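Local coordinates for protein cytochrome P450 reductase (Amycolatopsis methanolica 239, PDB 5OGX) that transfers electrons from NADH, through FAD and a [2Fe-2S] cluster, to a partner cytochrome P450 that O-demethylates lignin-derived aromatics such as guaiacol, at residues L27-S36 against A190-H198. Numbering follows the deposited sequence.
Sequences LRGGVWMPNS and ATGPLGDFH. With NA (sodium ion), chain D.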
loop_
_atom_site.group_PDB
_atom_site.type_symbol
_atom_site.label_atom_id
_atom_site.label_comp_id
_atom_site.label_asym_id
_atom_site.label_seq_id
_atom_site.Cartn_x
_atom_site.Cartn_y
_atom_site.Cartn_z
ATOM N N LEU A 27 -5.167 -14.086 -6.867
ATOM C CA LEU A 27 -4.292 -13.085 -7.478
ATOM C C LEU A 27 -3.229 -13.725 -8.366
ATOM O O LEU A 27 -2.844 -13.149 -9.389
ATOM C CB LEU A 27 -3.624 -12.208 -6.414
ATOM C CG LEU A 27 -4.529 -11.374 -5.509
ATOM C CD1 LEU A 27 -3.669 -10.595 -4.497
ATOM C CD2 LEU A 27 -5.418 -10.426 -6.307
ATOM N N ARG A 28 -2.721 -14.894 -7.986
ATOM C CA ARG A 28 -1.761 -15.564 -8.860
ATOM C C ARG A 28 -2.396 -15.955 -10.189
ATOM O O ARG A 28 -1.701 -16.040 -11.210
ATOM C CB ARG A 28 -1.179 -16.791 -8.158
ATOM C CG ARG A 28 -0.169 -16.433 -7.065
ATOM C CD ARG A 28 0.528 -17.671 -6.556
ATOM N NE ARG A 28 1.527 -17.364 -5.541
ATOM C CZ ARG A 28 2.805 -17.109 -5.807
ATOM N NH1 ARG A 28 3.237 -17.112 -7.059
ATOM N NH2 ARG A 28 3.654 -16.855 -4.817
ATOM N N GLY A 29 -3.707 -16.171 -10.206
ATOM C CA GLY A 29 -4.438 -16.391 -11.435
ATOM C C GLY A 29 -4.900 -15.140 -12.149
ATOM O O GLY A 29 -5.649 -15.245 -13.128
ATOM N N GLY A 30 -4.486 -13.957 -11.691
ATOM C CA GLY A 30 -4.939 -12.716 -12.289
ATOM C C GLY A 30 -6.389 -12.387 -12.022
ATOM O O GLY A 30 -6.985 -11.617 -12.780
ATOM N N VAL A 31 -6.980 -12.971 -10.976
ATOM C CA VAL A 31 -8.388 -12.788 -10.631
ATOM C C VAL A 31 -8.421 -11.885 -9.409
ATOM O O VAL A 31 -7.921 -12.266 -8.344
ATOM C CB VAL A 31 -9.083 -14.124 -10.331
ATOM C CG1 VAL A 31 -10.498 -13.874 -9.811
ATOM C CG2 VAL A 31 -9.076 -15.027 -11.561
ATOM N N TRP A 32 -8.996 -10.694 -9.556
ATOM C CA TRP A 32 -8.901 -9.696 -8.498
ATOM C C TRP A 32 -9.935 -9.920 -7.404
ATOM O O TRP A 32 -11.086 -10.285 -7.664
ATOM C CB TRP A 32 -9.086 -8.287 -9.053
ATOM C CG TRP A 32 -8.980 -7.263 -7.952
ATOM C CD1 TRP A 32 -7.837 -6.834 -7.330
ATOM C CD2 TRP A 32 -10.063 -6.578 -7.327
ATOM N NE1 TRP A 32 -8.147 -5.900 -6.355
ATOM C CE2 TRP A 32 -9.513 -5.722 -6.346
ATOM C CE3 TRP A 32 -11.460 -6.592 -7.519
ATOM C CZ2 TRP A 32 -10.304 -4.904 -5.534
ATOM C CZ3 TRP A 32 -12.244 -5.768 -6.725
ATOM C CH2 TRP A 32 -11.664 -4.929 -5.747
ATOM N N MET A 33 -9.520 -9.661 -6.177
ATOM C CA MET A 33 -10.462 -9.374 -5.110
ATOM C C MET A 33 -9.772 -8.442 -4.133
ATOM O O MET A 33 -8.538 -8.362 -4.118
ATOM C CB MET A 33 -10.926 -10.653 -4.411
ATOM C CG MET A 33 -9.767 -11.461 -3.875
ATOM S SD MET A 33 -10.369 -12.741 -2.748
ATOM C CE MET A 33 -11.803 -13.371 -3.650
ATOM N N PRO A 34 -10.533 -7.701 -3.329
ATOM C CA PRO A 34 -9.918 -6.660 -2.493
ATOM C C PRO A 34 -8.905 -7.226 -1.517
ATOM O O PRO A 34 -9.077 -8.312 -0.962
ATOM C CB PRO A 34 -11.104 -6.036 -1.746
ATOM C CG PRO A 34 -12.327 -6.484 -2.454
ATOM C CD PRO A 34 -12.004 -7.692 -3.265
ATOM N N ASN A 35 -7.831 -6.488 -1.327
ATOM C CA ASN A 35 -6.767 -6.881 -0.466
ATOM C C ASN A 35 -5.904 -5.677 -0.103
ATOM O O ASN A 35 -5.667 -4.883 -0.924
ATOM C CB ASN A 35 -5.937 -7.974 -1.108
ATOM C CG ASN A 35 -5.164 -7.513 -2.294
ATOM O OD1 ASN A 35 -4.019 -7.234 -2.202
ATOM N ND2 ASN A 35 -5.795 -7.494 -3.403
ATOM N N SER A 36 -5.475 -5.588 1.151
ATOM C CA SER A 36 -4.703 -4.409 1.533
ATOM C C SER A 36 -3.662 -4.699 2.605
ATOM O O SER A 36 -3.182 -3.744 3.227
ATOM C CB SER A 36 -5.603 -3.289 2.104
ATOM O OG SER A 36 -6.252 -2.521 1.108
ATOM N N ALA A 190 10.815 -12.240 -2.804
ATOM C CA ALA A 190 9.801 -11.201 -2.901
ATOM C C ALA A 190 8.694 -11.664 -3.837
ATOM O O ALA A 190 8.946 -12.385 -4.806
ATOM C CB ALA A 190 10.402 -9.884 -3.406
ATOM N N THR A 191 7.465 -11.238 -3.538
ATOM C CA THR A 191 6.325 -11.487 -4.412
ATOM C C THR A 191 5.547 -10.189 -4.572
ATOM O O THR A 191 5.524 -9.340 -3.680
ATOM C CB THR A 191 5.399 -12.563 -3.869
ATOM O OG1 THR A 191 4.921 -12.147 -2.583
ATOM C CG2 THR A 191 6.153 -13.883 -3.702
ATOM N N GLY A 192 4.905 -10.032 -5.716
ATOM C CA GLY A 192 4.084 -8.870 -5.937
ATOM C C GLY A 192 3.480 -8.907 -7.324
ATOM O O GLY A 192 3.730 -9.824 -8.109
ATOM N N PRO A 193 2.663 -7.898 -7.654
ATOM C CA PRO A 193 2.243 -6.828 -6.747
ATOM C C PRO A 193 1.048 -7.239 -5.906
ATOM O O PRO A 193 0.324 -8.183 -6.256
ATOM C CB PRO A 193 1.843 -5.709 -7.709
ATOM C CG PRO A 193 1.191 -6.485 -8.847
ATOM C CD PRO A 193 1.980 -7.809 -8.955
ATOM N N LEU A 194 0.824 -6.506 -4.815
ATOM C CA LEU A 194 -0.348 -6.661 -3.970
ATOM C C LEU A 194 -0.943 -5.284 -3.713
ATOM O O LEU A 194 -0.276 -4.266 -3.902
ATOM C CB LEU A 194 0.008 -7.326 -2.634
ATOM C CG LEU A 194 0.520 -8.765 -2.774
ATOM C CD1 LEU A 194 1.560 -9.053 -1.704
ATOM C CD2 LEU A 194 -0.639 -9.741 -2.666
ATOM N N GLY A 195 -2.187 -5.260 -3.244
ATOM C CA GLY A 195 -2.739 -4.031 -2.704
ATOM C C GLY A 195 -3.706 -3.326 -3.649
ATOM O O GLY A 195 -3.696 -3.520 -4.865
ATOM N N ASP A 196 -4.547 -2.473 -3.048
ATOM C CA ASP A 196 -5.592 -1.732 -3.744
ATOM C C ASP A 196 -5.393 -0.220 -3.692
ATOM O O ASP A 196 -6.291 0.527 -4.098
ATOM C CB ASP A 196 -6.959 -2.046 -3.133
ATOM C CG ASP A 196 -7.444 -3.407 -3.479
ATOM O OD1 ASP A 196 -7.000 -3.936 -4.528
ATOM O OD2 ASP A 196 -8.285 -3.925 -2.701
ATOM N N PHE A 197 -4.261 0.254 -3.188
ATOM C CA PHE A 197 -4.050 1.688 -2.985
ATOM C C PHE A 197 -3.506 2.300 -4.274
ATOM O O PHE A 197 -2.322 2.619 -4.392
ATOM C CB PHE A 197 -3.090 1.890 -1.815
ATOM C CG PHE A 197 -2.966 3.321 -1.330
ATOM C CD1 PHE A 197 -4.061 4.018 -0.831
ATOM C CD2 PHE A 197 -1.720 3.921 -1.290
ATOM C CE1 PHE A 197 -3.919 5.319 -0.332
ATOM C CE2 PHE A 197 -1.561 5.221 -0.804
ATOM C CZ PHE A 197 -2.665 5.919 -0.323
ATOM N N HIS A 198 -4.387 2.472 -5.262
ATOM C CA HIS A 198 -3.936 2.984 -6.554
ATOM C C HIS A 198 -5.071 3.740 -7.224
ATOM O O HIS A 198 -6.226 3.643 -6.818
ATOM C CB HIS A 198 -3.414 1.852 -7.453
ATOM C CG HIS A 198 -4.423 0.776 -7.722
ATOM N ND1 HIS A 198 -5.459 0.939 -8.619
ATOM C CD2 HIS A 198 -4.555 -0.473 -7.211
ATOM C CE1 HIS A 198 -6.190 -0.167 -8.647
ATOM N NE2 HIS A 198 -5.668 -1.038 -7.798
HETATM NA NA NA D . -10.941 -10.623 -0.988
HETATM O O HOH W 1 -4.860 -5.928 -5.882
HETATM O O HOH W 2 -8.674 -3.278 -0.127
HETATM O O HOH W 3 -4.411 -1.623 -0.317
#
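Gly195 CA meets Asn35 O in a backbone CA-H...O contact (3.5 Å); the nearest CA atoms, of Ser36 and Gly195, are 4.7 Å apart and those of Arg28 and Gly192 9.4 Å, so the segments diverge toward helix 22-28. That helix of the plant-type ferredoxin (beta-grasp) [2Fe-2S] domain ends in a Schellman motif with Gly30 at C-prime, and residues 31-36 then run as a loop to the cluster. The other segment is the end of strand 187-194, from the antiparallel sheet of the FAD-binding domain, and the turn after it; the contact thus joins the two redox domains beside the cluster, which Asn35 and Ser36 touch.

Asp196 spreads its carboxylate between two donors of the loop. OD1 accepts Trp32 NE1 at 2.9 Å on its syn side; the acid sits at the edge of the indole, the two planes 54° apart. OD2 takes Asn35 N at 2.9 Å, a fairly straight bond (160°) arriving from above the carboxylate plane. A water donating to OD2 also bonds Ser36 OG. With an alanine here the carboxylate is gone, and the Trp32 indole N-H and Asn35 amide would probably lose these acceptors, leaving the loop less firmly tied to the strand end.

Asn35 returns the bond: with CG lodged between its own backbone N and carbonyl carbon (chi1 68°), OD1 reaches Gly195 N at 2.9 Å. Its ND2 is held by Met33 O, which fixes the amide's rotation, and Met33 SD and Pro34 O of the same loop bind a sodium ion. Farther along, Arg28 NH2, salt-bridged to Asp102, also lies against Thr191 CG2. Between these polar groups, Leu27 CD1 meets Leu194 CD2 at 3.6 Å, the two side chains crossing at about a right angle.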